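Side-chain contacts in aldehyde dehydrogenase (Burkholderia vietnamiensis, PDB 5KF0), which probably oxidises aldehydes to carboxylic acids with a nicotinamide adenine dinucleotide (phosphate) cofactor: residues G333-E338 against F389-I394; G346-A351 against G362-A367; A99-N104 against F161-N166. All blocks are in the same frame, centred on the assembly; numbering follows the deposited sequence. Where two conformers were deposited one is given.

Contact 1 (G333-E338 against F389-I394); sequences GPMISE and FGPVAI. With NDP (NADPH dihydro-nicotinamide-adenine-dinucleotide phosphate), chain E.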
loop_
_atom_site.group_PDB
_atom_site.type_symbol
_atom_site.label_atom_id
_atom_site.label_comp_id
_atom_site.label_asym_id
_atom_site.label_seq_id
_atom_site.Cartn_x
_atom_site.Cartn_y
_atom_site.Cartn_z
ATOM N N GLY A 333 17.079 -7.313 -39.506
ATOM C CA GLY A 333 17.459 -6.168 -40.306
ATOM C C GLY A 333 18.917 -5.801 -40.100
ATOM O O GLY A 333 19.669 -6.513 -39.427
ATOM N N PRO A 334 19.338 -4.670 -40.663
ATOM C CA PRO A 334 20.732 -4.237 -40.510
ATOM C C PRO A 334 21.061 -3.871 -39.073
ATOM O O PRO A 334 20.224 -3.361 -38.328
ATOM C CB PRO A 334 20.813 -2.996 -41.405
ATOM C CG PRO A 334 19.429 -2.446 -41.373
ATOM C CD PRO A 334 18.532 -3.670 -41.390
ATOM N N MET A 335 22.312 -4.109 -38.692
ATOM C CA MET A 335 22.794 -3.463 -37.479
ATOM C C MET A 335 22.891 -1.955 -37.717
ATOM O O MET A 335 22.835 -1.471 -38.855
ATOM C CB MET A 335 24.136 -4.047 -37.054
ATOM C CG MET A 335 24.025 -5.489 -36.570
ATOM S SD MET A 335 25.608 -6.174 -36.073
ATOM C CE MET A 335 25.992 -5.124 -34.654
ATOM N N ILE A 336 23.028 -1.208 -36.620
ATOM C CA ILE A 336 22.875 0.238 -36.681
ATOM C C ILE A 336 23.973 0.909 -37.495
ATOM O O ILE A 336 23.747 2.005 -38.023
ATOM C CB ILE A 336 22.798 0.815 -35.251
ATOM C CG1 ILE A 336 22.380 2.293 -35.284
ATOM C CG2 ILE A 336 24.124 0.598 -34.490
ATOM C CD1 ILE A 336 21.013 2.528 -35.936
ATOM N N SER A 337 25.140 0.282 -37.637
ATOM C CA SER A 337 26.204 0.844 -38.465
ATOM C C SER A 337 27.210 -0.242 -38.810
ATOM O O SER A 337 27.315 -1.260 -38.116
ATOM C CB SER A 337 26.916 1.995 -37.759
ATOM O OG SER A 337 27.638 1.507 -36.640
ATOM N N GLU A 338 27.966 0.000 -39.890
ATOM C CA GLU A 338 29.061 -0.902 -40.237
ATOM C C GLU A 338 30.099 -0.980 -39.123
ATOM O O GLU A 338 30.686 -2.046 -38.900
ATOM C CB GLU A 338 29.724 -0.469 -41.550
ATOM C CG GLU A 338 28.849 -0.667 -42.755
ATOM C CD GLU A 338 29.622 -0.565 -44.061
ATOM O OE1 GLU A 338 30.857 -0.373 -44.013
ATOM O OE2 GLU A 338 28.993 -0.683 -45.133
ATOM N N PHE A 389 25.175 -6.778 -28.404
ATOM C CA PHE A 389 24.272 -5.853 -29.096
ATOM C C PHE A 389 24.243 -6.115 -30.599
ATOM O O PHE A 389 24.383 -5.213 -31.428
ATOM C CB PHE A 389 24.609 -4.391 -28.797
ATOM C CG PHE A 389 23.395 -3.588 -28.455
ATOM C CD1 PHE A 389 22.700 -3.869 -27.289
ATOM C CD2 PHE A 389 22.890 -2.628 -29.328
ATOM C CE1 PHE A 389 21.555 -3.175 -26.963
ATOM C CE2 PHE A 389 21.732 -1.927 -29.004
ATOM C CZ PHE A 389 21.066 -2.205 -27.828
ATOM N N GLY A 390 24.054 -7.375 -30.945
ATOM C CA GLY A 390 23.944 -7.772 -32.325
ATOM C C GLY A 390 23.419 -9.186 -32.382
ATOM O O GLY A 390 23.139 -9.798 -31.349
ATOM N N PRO A 391 23.274 -9.734 -33.585
ATOM C CA PRO A 391 22.530 -10.993 -33.754
ATOM C C PRO A 391 23.404 -12.227 -33.547
ATOM O O PRO A 391 23.495 -13.104 -34.405
ATOM C CB PRO A 391 22.014 -10.871 -35.194
ATOM C CG PRO A 391 23.073 -10.082 -35.893
ATOM C CD PRO A 391 23.563 -9.074 -34.873
ATOM N N VAL A 392 24.033 -12.303 -32.374
ATOM C CA VAL A 392 24.897 -13.414 -31.999
ATOM C C VAL A 392 24.471 -13.912 -30.629
ATOM O O VAL A 392 24.215 -13.112 -29.723
ATOM C CB VAL A 392 26.380 -12.992 -31.961
ATOM C CG1 VAL A 392 27.260 -14.159 -31.496
ATOM C CG2 VAL A 392 26.819 -12.471 -33.317
ATOM N N ALA A 393 24.415 -15.230 -30.470
ATOM C CA ALA A 393 24.187 -15.840 -29.174
ATOM C C ALA A 393 25.151 -17.001 -29.002
ATOM O O ALA A 393 25.618 -17.602 -29.975
ATOM C CB ALA A 393 22.735 -16.322 -29.014
ATOM N N ILE A 394 25.426 -17.308 -27.737
ATOM C CA ILE A 394 26.352 -18.374 -27.386
ATOM C C ILE A 394 25.586 -19.446 -26.626
ATOM O O ILE A 394 24.737 -19.157 -25.771
ATOM C CB ILE A 394 27.572 -17.863 -26.585
ATOM C CG1 ILE A 394 27.195 -17.461 -25.157
ATOM C CG2 ILE A 394 28.243 -16.707 -27.318
ATOM C CD1 ILE A 394 27.490 -18.531 -24.124
HETATM P PA NDP E . 24.819 5.344 -26.230
HETATM O O1A NDP E . 25.327 5.261 -24.830
HETATM O O2A NDP E . 25.941 5.316 -27.268
HETATM O O5B NDP E . 23.930 6.640 -26.471
HETATM C C5B NDP E . 22.718 6.771 -25.688
HETATM C C4B NDP E . 22.349 8.228 -25.605
HETATM O O4B NDP E . 23.326 8.928 -24.802
HETATM C C3B NDP E . 22.311 8.964 -26.952
HETATM O O3B NDP E . 21.295 9.964 -26.939
HETATM C C2B NDP E . 23.689 9.624 -26.983
HETATM O O2B NDP E . 23.776 10.796 -27.820
HETATM C C1B NDP E . 23.789 10.046 -25.529
HETATM N N9A NDP E . 25.139 10.369 -25.085
HETATM C C8A NDP E . 26.292 9.650 -25.257
HETATM N N7A NDP E . 27.343 10.184 -24.680
HETATM C C5A NDP E . 26.845 11.336 -24.092
HETATM C C6A NDP E . 27.448 12.347 -23.317
HETATM N N6A NDP E . 28.752 12.379 -23.014
HETATM N N1A NDP E . 26.658 13.348 -22.868
HETATM C C2A NDP E . 25.361 13.339 -23.184
HETATM N N3A NDP E . 24.682 12.447 -23.911
HETATM C C4A NDP E . 25.488 11.466 -24.337
HETATM O O3 NDP E . 23.817 4.138 -26.487
HETATM P PN NDP E . 23.047 3.626 -27.782
HETATM O O1N NDP E . 22.215 4.723 -28.338
HETATM O O2N NDP E . 24.081 3.039 -28.708
HETATM O O5D NDP E . 22.083 2.487 -27.246
HETATM C C5D NDP E . 22.491 1.147 -26.926
HETATM C C4D NDP E . 22.747 1.055 -25.442
HETATM O O4D NDP E . 21.547 1.420 -24.709
HETATM C C3D NDP E . 23.116 -0.362 -24.997
HETATM O O3D NDP E . 24.176 -0.382 -24.047
HETATM C C2D NDP E . 21.800 -0.869 -24.411
HETATM O O2D NDP E . 21.891 -1.946 -23.485
HETATM C C1D NDP E . 21.261 0.402 -23.769
HETATM N N1N NDP E . 19.824 0.246 -23.576
HETATM C C2N NDP E . 19.263 0.242 -22.320
HETATM C C3N NDP E . 17.968 -0.060 -22.103
HETATM C C7N NDP E . 17.346 0.022 -20.754
HETATM O O7N NDP E . 16.153 0.348 -20.684
HETATM N N7N NDP E . 18.065 -0.322 -19.686
HETATM C C4N NDP E . 17.116 -0.526 -23.228
HETATM C C5N NDP E . 17.717 -0.164 -24.544
HETATM C C6N NDP E . 19.000 0.125 -24.657
HETATM P P2B NDP E . 24.130 10.675 -29.418
HETATM O O1X NDP E . 24.112 9.239 -29.783
HETATM O O2X NDP E . 23.096 11.554 -30.057
HETATM O O3X NDP E . 25.498 11.299 -29.598
#
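The side chain of M335 packs on F389, G390 and P391, which form the F-G-P end of the E-x-F-G-P motif of aldehyde dehydrogenases. Its chain is extended as far as SD and then bends (chi3 65°), bringing CE back against the backbone of the motif. M335 SD lies 3.7 Å from P391 CD, and M335 CE ends 3.6 Å from F389 O and 4.1 Å from G390 CA. The thioether thus runs obliquely past the proline ring, and its methyl group abuts the F389 carbonyl oxygen, close to G390 CA. All four touching residues are buried, and the contact rests on packing alone. P391 is the centre of an inverse gamma turn, closed by a weak bond from V392 N to G390 O, through which the motif enters strand 392-398. The ring of F389 serves the cofactor: F389 CE1 is 3.4 Å from NDP C2D, and NDP C3D lies 3.7 Å above one face of the F389 ring, displaced toward its rim. E387, two residues earlier, hydrogen-bonds NDP through its OE1. A phenylalanine laid against the nicotinamide ribose, two residues after a glutamate that hydrogen-bonds the cofactor, is characteristic of the aldehyde dehydrogenase coenzyme site.

Contact 2 (G346-A351 against G362-A367); sequences GWMDAA and GKVDGA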
loop_
_atom_site.group_PDB
_atom_site.type_symbol
_atom_site.label_atom_id
_atom_site.label_comp_id
_atom_site.label_asym_id
_atom_site.label_seq_id
_atom_site.Cartn_x
_atom_site.Cartn_y
_atom_site.Cartn_z
ATOM N N GLY A 346 34.515 -8.726 -34.961
ATOM C CA GLY A 346 35.857 -8.898 -34.423
ATOM C C GLY A 346 35.877 -9.749 -33.165
ATOM O O GLY A 346 36.757 -10.604 -32.995
ATOM N N TRP A 347 34.910 -9.527 -32.267
ATOM C CA TRP A 347 34.769 -10.387 -31.092
ATOM C C TRP A 347 34.463 -11.821 -31.501
ATOM O O TRP A 347 34.949 -12.771 -30.876
ATOM C CB TRP A 347 33.655 -9.873 -30.174
ATOM C CG TRP A 347 33.861 -8.505 -29.599
ATOM C CD1 TRP A 347 34.966 -7.709 -29.726
ATOM C CD2 TRP A 347 32.926 -7.773 -28.808
ATOM N NE1 TRP A 347 34.771 -6.522 -29.057
ATOM C CE2 TRP A 347 33.523 -6.535 -28.489
ATOM C CE3 TRP A 347 31.635 -8.041 -28.339
ATOM C CZ2 TRP A 347 32.873 -5.569 -27.713
ATOM C CZ3 TRP A 347 30.992 -7.083 -27.571
ATOM C CH2 TRP A 347 31.611 -5.859 -27.274
ATOM N N MET A 348 33.624 -11.995 -32.524
ATOM C CA MET A 348 33.301 -13.336 -32.991
ATOM C C MET A 348 34.544 -14.031 -33.524
ATOM O O MET A 348 34.808 -15.188 -33.189
ATOM C CB MET A 348 32.219 -13.276 -34.067
ATOM C CG MET A 348 31.734 -14.642 -34.528
ATOM S SD MET A 348 30.398 -14.508 -35.730
ATOM C CE MET A 348 31.240 -13.672 -37.071
ATOM N N ASP A 349 35.322 -13.328 -34.358
ATOM C CA ASP A 349 36.565 -13.894 -34.880
ATOM C C ASP A 349 37.500 -14.301 -33.750
ATOM O O ASP A 349 38.136 -15.359 -33.813
ATOM C CB ASP A 349 37.271 -12.892 -35.795
ATOM C CG ASP A 349 36.502 -12.611 -37.078
ATOM O OD1 ASP A 349 35.580 -13.381 -37.411
ATOM O OD2 ASP A 349 36.836 -11.616 -37.760
ATOM N N ALA A 350 37.603 -13.465 -32.708
ATOM C CA ALA A 350 38.501 -13.777 -31.599
ATOM C C ALA A 350 38.038 -15.014 -30.845
ATOM O O ALA A 350 38.860 -15.846 -30.444
ATOM C CB ALA A 350 38.611 -12.585 -30.651
ATOM N N ALA A 351 36.726 -15.153 -30.639
ATOM C CA ALA A 351 36.218 -16.336 -29.953
ATOM C C ALA A 351 36.518 -17.598 -30.750
ATOM O O ALA A 351 36.943 -18.613 -30.184
ATOM C CB ALA A 351 34.716 -16.191 -29.697
ATOM N N GLY A 362 26.868 -16.787 -39.185
ATOM C CA GLY A 362 28.251 -16.354 -39.210
ATOM C C GLY A 362 28.638 -15.408 -40.336
ATOM O O GLY A 362 29.725 -14.817 -40.270
ATOM N N LYS A 363 27.802 -15.242 -41.366
ATOM C CA LYS A 363 28.179 -14.373 -42.479
ATOM C C LYS A 363 27.857 -12.916 -42.161
ATOM O O LYS A 363 26.752 -12.591 -41.706
ATOM C CB LYS A 363 27.485 -14.798 -43.774
ATOM N N VAL A 364 28.831 -12.039 -42.399
ATOM C CA VAL A 364 28.689 -10.607 -42.159
ATOM C C VAL A 364 29.010 -9.872 -43.457
ATOM O O VAL A 364 30.063 -10.101 -44.058
ATOM C CB VAL A 364 29.616 -10.126 -41.029
ATOM C CG1 VAL A 364 29.328 -8.668 -40.706
ATOM C CG2 VAL A 364 29.472 -11.011 -39.787
ATOM N N ASP A 365 28.105 -8.998 -43.891
ATOM C CA ASP A 365 28.306 -8.199 -45.104
ATOM C C ASP A 365 27.926 -6.756 -44.784
ATOM O O ASP A 365 26.747 -6.396 -44.823
ATOM C CB ASP A 365 27.490 -8.741 -46.266
ATOM C CG ASP A 365 27.540 -7.829 -47.487
ATOM O OD1 ASP A 365 28.583 -7.176 -47.714
ATOM O OD2 ASP A 365 26.531 -7.754 -48.217
ATOM N N GLY A 366 28.925 -5.933 -44.478
ATOM C CA GLY A 366 28.631 -4.580 -44.037
ATOM C C GLY A 366 27.869 -4.634 -42.732
ATOM O O GLY A 366 28.257 -5.335 -41.791
ATOM N N ALA A 367 26.750 -3.914 -42.670
ATOM C CA ALA A 367 25.906 -3.954 -41.485
ATOM C C ALA A 367 24.919 -5.115 -41.489
ATOM O O ALA A 367 24.166 -5.261 -40.520
ATOM C CB ALA A 367 25.147 -2.631 -41.322
#
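M348, on the inner side of helix 338-353, makes this contact with the end of one side chain. Its CG is anti to the backbone N (chi1 -175°), and the chain stays extended to SD before turning at chi3 (63°), which presents the methyl group to the facing segment. There M348 CE lies 3.7 Å from G362 O and 4.2 Å from V364 CG2. The first approach sets a methyl group against a carbonyl oxygen; the second is an apolar meeting in which the two side chains reach toward each other tip to tip. V364 offers CG2, the branch beside its own backbone N, while CG1 stands anti to that nitrogen. The whole contact buries 87 Å², and the closest CA atoms, those of M348 and G362, are 8.6 Å apart. The close packing continues beyond the two segments: M348 also touches F369, T372 and L374, and V364 touches F369 as well as S341 and S345 of the same helix. The arrangement is a helix laid on a sheet, since F369, T372 and L374 all belong to strand 368-375. Strands 357-360 and 364-365 both pair antiparallel with that strand. G362 lies between these two short strands, and its N is hydrogen-bonded to T372 OG1.

The outer part is much looser. D349, A350 and D365 are exposed. The CB of K363 points away from the helix, and its side chain was not modelled beyond that atom, consistent with mobility in solvent. D349 reaches back somewhat, yet makes no contact with segment 362-367.

Contact 3 (A99-N104 against F161-N166); sequences AGKPIN and FNFPLN. With NDP (NADPH dihydro-nicotinamide-adenine-dinucleotide phosphate), chain E.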
loop_
_atom_site.group_PDB
_atom_site.type_symbol
_atom_site.label_atom_id
_atom_site.label_comp_id
_atom_site.label_asym_id
_atom_site.label_seq_id
_atom_site.Cartn_x
_atom_site.Cartn_y
_atom_site.Cartn_z
ATOM N N ALA A 99 15.755 3.672 -37.503
ATOM C CA ALA A 99 16.448 2.656 -36.721
ATOM C C ALA A 99 16.753 1.402 -37.523
ATOM O O ALA A 99 17.438 0.511 -37.011
ATOM C CB ALA A 99 15.637 2.283 -35.470
ATOM N N GLY A 100 16.281 1.314 -38.763
ATOM C CA GLY A 100 16.437 0.087 -39.525
ATOM C C GLY A 100 15.718 -1.086 -38.899
ATOM O O GLY A 100 16.114 -2.237 -39.108
ATOM N N LYS A 101 14.654 -0.823 -38.155
ATOM C CA LYS A 101 13.965 -1.845 -37.371
ATOM C C LYS A 101 12.902 -2.532 -38.226
ATOM O O LYS A 101 12.063 -1.848 -38.828
ATOM C CB LYS A 101 13.332 -1.212 -36.129
ATOM C CG LYS A 101 12.605 -2.177 -35.198
ATOM C CD LYS A 101 12.224 -1.437 -33.893
ATOM C CE LYS A 101 11.574 -2.363 -32.872
ATOM N NZ LYS A 101 11.949 -1.925 -31.473
ATOM N N PRO A 102 12.909 -3.863 -38.310
ATOM C CA PRO A 102 11.903 -4.570 -39.117
ATOM C C PRO A 102 10.493 -4.054 -38.856
ATOM O O PRO A 102 10.105 -3.806 -37.715
ATOM C CB PRO A 102 12.065 -6.022 -38.669
ATOM C CG PRO A 102 13.548 -6.112 -38.377
ATOM C CD PRO A 102 13.889 -4.792 -37.718
ATOM N N ILE A 103 9.733 -3.870 -39.941
ATOM C CA ILE A 103 8.472 -3.131 -39.840
ATOM C C ILE A 103 7.510 -3.804 -38.861
ATOM O O ILE A 103 6.797 -3.121 -38.110
ATOM C CB ILE A 103 7.847 -2.934 -41.238
ATOM C CG1 ILE A 103 6.578 -2.078 -41.125
ATOM C CG2 ILE A 103 7.571 -4.269 -41.955
ATOM C CD1 ILE A 103 6.840 -0.663 -40.604
ATOM N N ASN A 104 7.485 -5.145 -38.829
ATOM C CA ASN A 104 6.649 -5.842 -37.850
ATOM C C ASN A 104 6.998 -5.431 -36.429
ATOM O O ASN A 104 6.113 -5.236 -35.588
ATOM C CB ASN A 104 6.813 -7.358 -37.982
ATOM C CG ASN A 104 6.202 -7.909 -39.243
ATOM O OD1 ASN A 104 5.233 -7.359 -39.774
ATOM N ND2 ASN A 104 6.758 -9.016 -39.732
ATOM N N PHE A 161 19.274 4.752 -29.290
ATOM C CA PHE A 161 18.801 4.641 -30.665
ATOM C C PHE A 161 17.815 3.501 -30.872
ATOM O O PHE A 161 17.080 3.526 -31.861
ATOM C CB PHE A 161 19.976 4.448 -31.643
ATOM C CG PHE A 161 20.449 3.003 -31.761
ATOM C CD1 PHE A 161 19.850 2.123 -32.655
ATOM C CD2 PHE A 161 21.494 2.543 -30.971
ATOM C CE1 PHE A 161 20.282 0.793 -32.751
ATOM C CE2 PHE A 161 21.933 1.237 -31.067
ATOM C CZ PHE A 161 21.331 0.361 -31.963
ATOM N N ASN A 162 17.815 2.473 -30.012
ATOM C CA ASN A 162 17.269 1.207 -30.500
ATOM C C ASN A 162 15.776 1.043 -30.257
ATOM O O ASN A 162 15.086 0.443 -31.087
ATOM C CB ASN A 162 18.025 0.019 -29.901
ATOM C CG ASN A 162 17.885 -0.064 -28.400
ATOM O OD1 ASN A 162 17.948 0.945 -27.697
ATOM N ND2 ASN A 162 17.713 -1.278 -27.897
ATOM N N PHE A 163 15.254 1.540 -29.139
ATOM C CA PHE A 163 13.813 1.608 -28.902
ATOM C C PHE A 163 13.499 3.081 -28.671
ATOM O O PHE A 163 13.143 3.484 -27.553
ATOM C CB PHE A 163 13.355 0.769 -27.704
ATOM C CG PHE A 163 13.880 -0.652 -27.667
ATOM C CD1 PHE A 163 14.077 -1.397 -28.828
ATOM C CD2 PHE A 163 14.148 -1.254 -26.453
ATOM C CE1 PHE A 163 14.549 -2.710 -28.758
ATOM C CE2 PHE A 163 14.612 -2.563 -26.376
ATOM C CZ PHE A 163 14.819 -3.288 -27.529
ATOM N N PRO A 164 13.648 3.920 -29.698
ATOM C CA PRO A 164 13.618 5.371 -29.443
ATOM C C PRO A 164 12.257 5.882 -29.021
ATOM O O PRO A 164 12.190 6.837 -28.240
ATOM C CB PRO A 164 14.057 5.973 -30.781
ATOM C CG PRO A 164 13.655 4.957 -31.806
ATOM C CD PRO A 164 13.840 3.613 -31.132
ATOM N N LEU A 165 11.170 5.292 -29.517
ATOM C CA LEU A 165 9.842 5.728 -29.098
ATOM C C LEU A 165 9.562 5.304 -27.665
ATOM O O LEU A 165 9.255 6.136 -26.804
ATOM C CB LEU A 165 8.774 5.159 -30.036
ATOM C CG LEU A 165 8.729 5.787 -31.426
ATOM C CD1 LEU A 165 7.680 5.099 -32.287
ATOM C CD2 LEU A 165 8.440 7.266 -31.321
ATOM N N ASN A 166 9.656 4.002 -27.385
ATOM C CA ASN A 166 9.181 3.541 -26.088
ATOM C C ASN A 166 10.103 3.950 -24.944
ATOM O O ASN A 166 9.620 4.201 -23.831
ATOM C CB ASN A 166 8.997 2.031 -26.084
ATOM C CG ASN A 166 8.098 1.584 -24.933
ATOM O OD1 ASN A 166 7.081 2.228 -24.639
ATOM N ND2 ASN A 166 8.476 0.520 -24.277
HETATM P PA NDP E . 24.819 5.344 -26.230
HETATM O O1A NDP E . 25.327 5.261 -24.830
HETATM O O2A NDP E . 25.941 5.316 -27.268
HETATM O O5B NDP E . 23.930 6.640 -26.471
HETATM C C5B NDP E . 22.718 6.771 -25.688
HETATM C C4B NDP E . 22.349 8.228 -25.605
HETATM O O4B NDP E . 23.326 8.928 -24.802
HETATM C C3B NDP E . 22.311 8.964 -26.952
HETATM O O3B NDP E . 21.295 9.964 -26.939
HETATM C C2B NDP E . 23.689 9.624 -26.983
HETATM O O2B NDP E . 23.776 10.796 -27.820
HETATM C C1B NDP E . 23.789 10.046 -25.529
HETATM N N9A NDP E . 25.139 10.369 -25.085
HETATM C C8A NDP E . 26.292 9.650 -25.257
HETATM N N7A NDP E . 27.343 10.184 -24.680
HETATM C C5A NDP E . 26.845 11.336 -24.092
HETATM C C6A NDP E . 27.448 12.347 -23.317
HETATM N N6A NDP E . 28.752 12.379 -23.014
HETATM N N1A NDP E . 26.658 13.348 -22.868
HETATM C C2A NDP E . 25.361 13.339 -23.184
HETATM N N3A NDP E . 24.682 12.447 -23.911
HETATM C C4A NDP E . 25.488 11.466 -24.337
HETATM O O3 NDP E . 23.817 4.138 -26.487
HETATM P PN NDP E . 23.047 3.626 -27.782
HETATM O O1N NDP E . 22.215 4.723 -28.338
HETATM O O2N NDP E . 24.081 3.039 -28.708
HETATM O O5D NDP E . 22.083 2.487 -27.246
HETATM C C5D NDP E . 22.491 1.147 -26.926
HETATM C C4D NDP E . 22.747 1.055 -25.442
HETATM O O4D NDP E . 21.547 1.420 -24.709
HETATM C C3D NDP E . 23.116 -0.362 -24.997
HETATM O O3D NDP E . 24.176 -0.382 -24.047
HETATM C C2D NDP E . 21.800 -0.869 -24.411
HETATM O O2D NDP E . 21.891 -1.946 -23.485
HETATM C C1D NDP E . 21.261 0.402 -23.769
HETATM N N1N NDP E . 19.824 0.246 -23.576
HETATM C C2N NDP E . 19.263 0.242 -22.320
HETATM C C3N NDP E . 17.968 -0.060 -22.103
HETATM C C7N NDP E . 17.346 0.022 -20.754
HETATM O O7N NDP E . 16.153 0.348 -20.684
HETATM N N7N NDP E . 18.065 -0.322 -19.686
HETATM C C4N NDP E . 17.116 -0.526 -23.228
HETATM C C5N NDP E . 17.717 -0.164 -24.544
HETATM C C6N NDP E . 19.000 0.125 -24.657
HETATM P P2B NDP E . 24.130 10.675 -29.418
HETATM O O1X NDP E . 24.112 9.239 -29.783
HETATM O O2X NDP E . 23.096 11.554 -30.057
HETATM O O3X NDP E . 25.498 11.299 -29.598
#
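K101 and F163 cross at about a right angle, with K101 NZ 3.4 Å from F163 CD1. The ammonium group approaches the ring obliquely. The K101 chain is extended from its first torsion (CG anti to the backbone N, chi1 -179°) and bends only at chi4, which carries the charge across to the F-N-F-P segment. Its polar partners lie beyond the two segments: a salt bridge to E109 and hydrogen bonds to Q288 and Y287 fix the buried NZ beside the ring.

N162 lies between the two phenylalanines. Its ND2 sits 3.4 Å above the centre of one F163 face, and its CB is 3.7 Å above the F161 ring, displaced toward the rim. With chi1 at 63°, the amide is turned toward the nicotinamide, and N162 OD1 comes within 3.3 Å of NDP C6N. A hydrogen bond from N162 ND2 to Q291 O steadies the amide. In related aldehyde dehydrogenases the asparagine of this motif contributes to the oxyanion hole, and a similar part is likely here.

F161 turns its ring edge to the cofactor, with NDP O2N in the ring plane 3.5 Å from F161 CD2. Its backbone N donates to NDP O1N (3.1 Å, N-H...O angle 147°). On the other side of the backbone, A99 CB packs 4.1 Å from F161 O.

The contact joins the turn between helices 88-99 and 103-123, where G100 leaves the first helix with positive phi, to the loop between strand 155-158 and helix 164-178. E109, on helix 103-123, ties the two together by also accepting from N166 N.

Contacts 1 and 3 are buried and flank the same NDP. Their residues meet directly, F389 against N162 and F161, and I336 against F161, which brings loop 333-338 and the F-G-P residues of contact 1 onto the F-N-F-P segment of contact 3. Contact 2 lies farther out, about 25 Å from the chain centre (contact 3 about 11 Å, centre to centre), is only partly buried and does not touch contact 3. Contacts 1 and 2 share helix 338-353 and the sheet with strands 368-375 and 392-398, and M335 N probably hydrogen-bonds A367 O. Both rely on a methionine methyl against a backbone carbonyl, whereas contact 3 sets a buried ammonium group, held by several polar partners, beside a phenylalanine ring.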